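5-formaminoimidazole-4-carboxamide-1-(Beta)-D-ribofuranosyl 5'-monophosphate synthetase (Thermococcus kodakarensis, PDB 2PBZ) probably acts as an ATP-dependent ligase of IMP biosynthesis, forming a carbon-nitrogen bond with the help of magnesium or manganese. Local coordinates at residues F176-L187 with Y283-I294. Numbering follows the deposited sequence.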
# COMPACT_ATOMS: atom_id res chain seq x y z
N PHE A 176 11.70 -12.76 11.12
CA PHE A 176 11.88 -12.66 12.56
C PHE A 176 12.09 -14.05 13.09
O PHE A 176 11.13 -14.82 13.20
CB PHE A 176 10.65 -12.04 13.23
CG PHE A 176 10.84 -11.75 14.70
CD1 PHE A 176 11.21 -10.47 15.13
CD2 PHE A 176 10.67 -12.75 15.65
CE1 PHE A 176 11.39 -10.20 16.48
CE2 PHE A 176 10.85 -12.49 17.02
CZ PHE A 176 11.21 -11.21 17.43
N TYR A 177 13.33 -14.42 13.39
CA TYR A 177 13.54 -15.74 13.94
C TYR A 177 13.37 -15.59 15.44
O TYR A 177 14.00 -14.75 16.05
CB TYR A 177 14.94 -16.26 13.65
CG TYR A 177 15.16 -17.57 14.36
CD1 TYR A 177 14.41 -18.69 14.02
CD2 TYR A 177 16.00 -17.65 15.47
CE1 TYR A 177 14.48 -19.86 14.76
CE2 TYR A 177 16.08 -18.82 16.22
CZ TYR A 177 15.32 -19.92 15.86
OH TYR A 177 15.38 -21.06 16.60
N SER A 178 12.53 -16.41 16.06
CA SER A 178 12.34 -16.27 17.48
C SER A 178 12.83 -17.44 18.28
O SER A 178 12.46 -18.58 18.01
CB SER A 178 10.86 -16.05 17.79
OG SER A 178 10.16 -17.26 17.64
N PRO A 179 13.71 -17.19 19.27
CA PRO A 179 14.22 -18.29 20.09
C PRO A 179 13.11 -18.77 21.01
O PRO A 179 12.89 -19.96 21.16
CB PRO A 179 15.37 -17.65 20.85
CG PRO A 179 15.89 -16.65 19.87
CD PRO A 179 14.61 -16.03 19.34
N ILE A 180 12.39 -17.83 21.59
CA ILE A 180 11.29 -18.19 22.48
C ILE A 180 10.31 -19.16 21.86
O ILE A 180 9.69 -19.95 22.57
CB ILE A 180 10.50 -16.96 22.92
CG1 ILE A 180 11.44 -15.93 23.53
CG2 ILE A 180 9.45 -17.37 23.94
CD1 ILE A 180 12.26 -16.46 24.68
N LEU A 181 10.15 -19.09 20.53
CA LEU A 181 9.22 -19.97 19.82
C LEU A 181 9.96 -20.94 18.90
O LEU A 181 9.38 -21.87 18.35
CB LEU A 181 8.21 -19.14 19.02
CG LEU A 181 7.42 -18.08 19.79
CD1 LEU A 181 6.50 -17.32 18.86
CD2 LEU A 181 6.62 -18.74 20.89
N GLU A 182 11.25 -20.70 18.73
CA GLU A 182 12.09 -21.55 17.90
C GLU A 182 11.52 -21.71 16.50
O GLU A 182 11.41 -22.83 15.99
CB GLU A 182 12.26 -22.93 18.54
CG GLU A 182 12.88 -22.90 19.93
CD GLU A 182 13.36 -24.28 20.41
OE1 GLU A 182 14.34 -24.81 19.82
OE2 GLU A 182 12.74 -24.83 21.36
N ARG A 183 11.15 -20.59 15.89
CA ARG A 183 10.61 -20.62 14.53
C ARG A 183 10.98 -19.37 13.76
O ARG A 183 11.23 -18.33 14.34
CB ARG A 183 9.09 -20.79 14.54
CG ARG A 183 8.33 -19.57 14.98
CD ARG A 183 6.82 -19.77 14.93
NE ARG A 183 6.12 -18.63 15.51
CZ ARG A 183 4.82 -18.59 15.77
NH1 ARG A 183 4.04 -19.64 15.50
NH2 ARG A 183 4.29 -17.50 16.30
N LEU A 184 11.00 -19.50 12.44
CA LEU A 184 11.30 -18.41 11.53
C LEU A 184 9.98 -17.88 11.01
O LEU A 184 9.18 -18.64 10.46
CB LEU A 184 12.15 -18.91 10.36
CG LEU A 184 12.32 -17.89 9.23
CD1 LEU A 184 13.03 -16.67 9.79
CD2 LEU A 184 13.09 -18.49 8.07
N GLU A 185 9.76 -16.58 11.17
CA GLU A 185 8.53 -15.94 10.71
C GLU A 185 8.78 -14.99 9.54
O GLU A 185 9.62 -14.10 9.63
CB GLU A 185 7.88 -15.18 11.87
CG GLU A 185 7.15 -16.04 12.90
CD GLU A 185 6.91 -15.30 14.21
OE1 GLU A 185 6.80 -14.07 14.16
OE2 GLU A 185 6.82 -15.94 15.27
N LEU A 186 8.07 -15.21 8.44
CA LEU A 186 8.15 -14.37 7.24
C LEU A 186 7.00 -13.39 7.48
O LEU A 186 5.84 -13.73 7.30
CB LEU A 186 7.91 -15.23 5.98
CG LEU A 186 7.93 -14.73 4.52
CD1 LEU A 186 8.25 -13.26 4.46
CD2 LEU A 186 8.94 -15.55 3.72
N LEU A 187 7.34 -12.17 7.90
CA LEU A 187 6.34 -11.18 8.25
C LEU A 187 5.98 -10.06 7.29
O LEU A 187 5.13 -9.25 7.59
CB LEU A 187 6.69 -10.60 9.62
CG LEU A 187 6.71 -11.68 10.71
CD1 LEU A 187 7.19 -11.10 12.00
CD2 LEU A 187 5.33 -12.27 10.89
N TYR A 283 0.71 -16.27 12.00
CA TYR A 283 1.26 -16.87 13.21
C TYR A 283 0.46 -16.43 14.40
O TYR A 283 0.43 -17.12 15.43
CB TYR A 283 2.71 -16.46 13.40
CG TYR A 283 3.55 -16.68 12.18
CD1 TYR A 283 3.63 -15.71 11.19
CD2 TYR A 283 4.23 -17.88 11.98
CE1 TYR A 283 4.38 -15.92 10.04
CE2 TYR A 283 4.97 -18.11 10.83
CZ TYR A 283 5.04 -17.12 9.86
OH TYR A 283 5.75 -17.32 8.71
N TRP A 284 -0.18 -15.27 14.27
CA TRP A 284 -1.00 -14.72 15.34
C TRP A 284 -2.40 -14.39 14.87
O TRP A 284 -2.66 -14.27 13.69
CB TRP A 284 -0.33 -13.47 15.90
CG TRP A 284 0.64 -13.85 16.94
CD1 TRP A 284 0.37 -14.23 18.23
CD2 TRP A 284 2.06 -13.98 16.79
NE1 TRP A 284 1.53 -14.58 18.89
CE2 TRP A 284 2.58 -14.44 18.02
CE3 TRP A 284 2.93 -13.75 15.72
CZ2 TRP A 284 3.93 -14.67 18.22
CZ3 TRP A 284 4.27 -13.98 15.91
CH2 TRP A 284 4.76 -14.43 17.16
N GLY A 285 -3.33 -14.26 15.80
CA GLY A 285 -4.67 -13.95 15.37
C GLY A 285 -4.74 -12.51 14.92
O GLY A 285 -5.52 -12.14 14.04
N GLU A 286 -3.88 -11.70 15.51
CA GLU A 286 -3.83 -10.28 15.26
C GLU A 286 -2.72 -9.86 14.31
O GLU A 286 -1.75 -10.59 14.11
CB GLU A 286 -3.68 -9.56 16.61
CG GLU A 286 -2.50 -10.04 17.41
CD GLU A 286 -2.49 -9.50 18.82
OE1 GLU A 286 -2.84 -8.31 19.00
OE2 GLU A 286 -2.12 -10.28 19.75
N ARG A 287 -2.87 -8.66 13.74
CA ARG A 287 -1.90 -8.10 12.79
C ARG A 287 -0.51 -8.04 13.38
O ARG A 287 0.33 -8.90 13.10
CB ARG A 287 -2.30 -6.70 12.37
CG ARG A 287 -1.39 -6.16 11.30
CD ARG A 287 -1.93 -6.54 9.96
NE ARG A 287 -2.50 -5.38 9.30
CZ ARG A 287 -3.50 -5.42 8.43
NH1 ARG A 287 -4.07 -6.57 8.11
NH2 ARG A 287 -3.93 -4.29 7.86
N LEU A 288 -0.23 -7.01 14.17
CA LEU A 288 1.07 -6.92 14.82
C LEU A 288 2.28 -6.60 13.91
O LEU A 288 2.67 -7.42 13.08
CB LEU A 288 1.28 -8.24 15.58
CG LEU A 288 2.48 -8.60 16.43
CD1 LEU A 288 2.09 -9.73 17.35
CD2 LEU A 288 3.64 -8.99 15.54
N SER A 289 2.86 -5.42 14.08
CA SER A 289 4.02 -5.00 13.28
C SER A 289 5.33 -5.64 13.76
O SER A 289 5.36 -6.35 14.76
CB SER A 289 4.20 -3.49 13.33
OG SER A 289 4.75 -3.11 14.58
N MSE A 290 6.41 -5.34 13.04
CA MSE A 290 7.72 -5.88 13.38
C MSE A 290 8.24 -5.32 14.69
O MSE A 290 8.93 -6.01 15.44
CB MSE A 290 8.74 -5.59 12.27
CG MSE A 290 10.13 -6.13 12.59
SE MSE A 290 10.38 -8.10 12.42
CE MSE A 290 8.77 -8.73 13.20
N GLY A 291 7.92 -4.05 14.94
CA GLY A 291 8.33 -3.40 16.16
C GLY A 291 7.57 -4.00 17.31
O GLY A 291 8.08 -4.12 18.42
N ARG A 292 6.32 -4.39 17.05
CA ARG A 292 5.52 -5.00 18.09
C ARG A 292 5.94 -6.45 18.29
O ARG A 292 5.82 -6.99 19.39
CB ARG A 292 4.03 -4.93 17.75
CG ARG A 292 3.17 -5.40 18.92
CD ARG A 292 1.69 -5.10 18.78
NE ARG A 292 0.96 -5.57 19.96
CZ ARG A 292 -0.35 -5.74 20.01
NH1 ARG A 292 -1.10 -5.49 18.95
NH2 ARG A 292 -0.92 -6.18 21.12
N ARG A 293 6.45 -7.06 17.23
CA ARG A 293 6.89 -8.45 17.29
C ARG A 293 8.11 -8.55 18.20
O ARG A 293 8.21 -9.47 19.02
CB ARG A 293 7.25 -8.96 15.91
CG ARG A 293 7.64 -10.41 15.89
CD ARG A 293 6.50 -11.28 16.39
NE ARG A 293 6.92 -12.65 16.60
CZ ARG A 293 7.70 -13.06 17.60
NH1 ARG A 293 8.14 -12.18 18.49
NH2 ARG A 293 8.06 -14.33 17.69
N ILE A 294 9.03 -7.61 18.05
CA ILE A 294 10.21 -7.56 18.88
C ILE A 294 9.80 -7.42 20.35
O ILE A 294 10.36 -8.07 21.22
CB ILE A 294 11.07 -6.36 18.51
CG1 ILE A 294 11.65 -6.57 17.12
CG2 ILE A 294 12.15 -6.16 19.55
CD1 ILE A 294 12.34 -5.35 16.58
O HOH W 1 7.30 -19.56 8.39
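Tyr283 lays one face of its ring over the aliphatic part of Glu185, whose CG stands 3.5 Å from the ring centroid in a CH-pi contact. Glu185 belongs to a beta-hairpin, strands 170-178 and 183-194, with a G1 beta bulge at Glu182-Arg183 opposite Ser178. The hairpin lies in the five-stranded antiparallel sheet of an ATP-grasp-type domain, and the loop and helix start of 283-294 pack on one face of it. The rest of the Glu185 side chain reaches on to set its buried carboxylate between two arginines, forming a salt-bridge network. Its OE2 takes Arg183 NE on the anti side at 2.8 Å and Arg293 NH2 at 3.2 Å on the syn side but well tilted out of the carboxylate plane, although OE2 lies in the plane of the Arg293 guanidinium; this double grip probably keeps the carboxylate ionised. Arg183 is also held across the contact: its NH2 lies over one face of the Trp284 indole, toward the rim of the six-membered ring, in a cation-pi contact, the guanidinium nearly perpendicular to the indole (87°). With chi1 at -177°, Arg293 CG lies opposite the backbone N and over the centre of the Phe176 ring, 3.6 Å from its centroid; the bend at chi2 then carries the guanidinium toward Glu185. Ile294 CG1 meets the same ring at its edge, as does the selenium of Met290, a selenomethionine, in a Met-aromatic contact. At the sheet's backbone, Leu186 N donates to Tyr283 OH (3.1 Å, 165°), and a water joins that hydroxyl to Leu184 O.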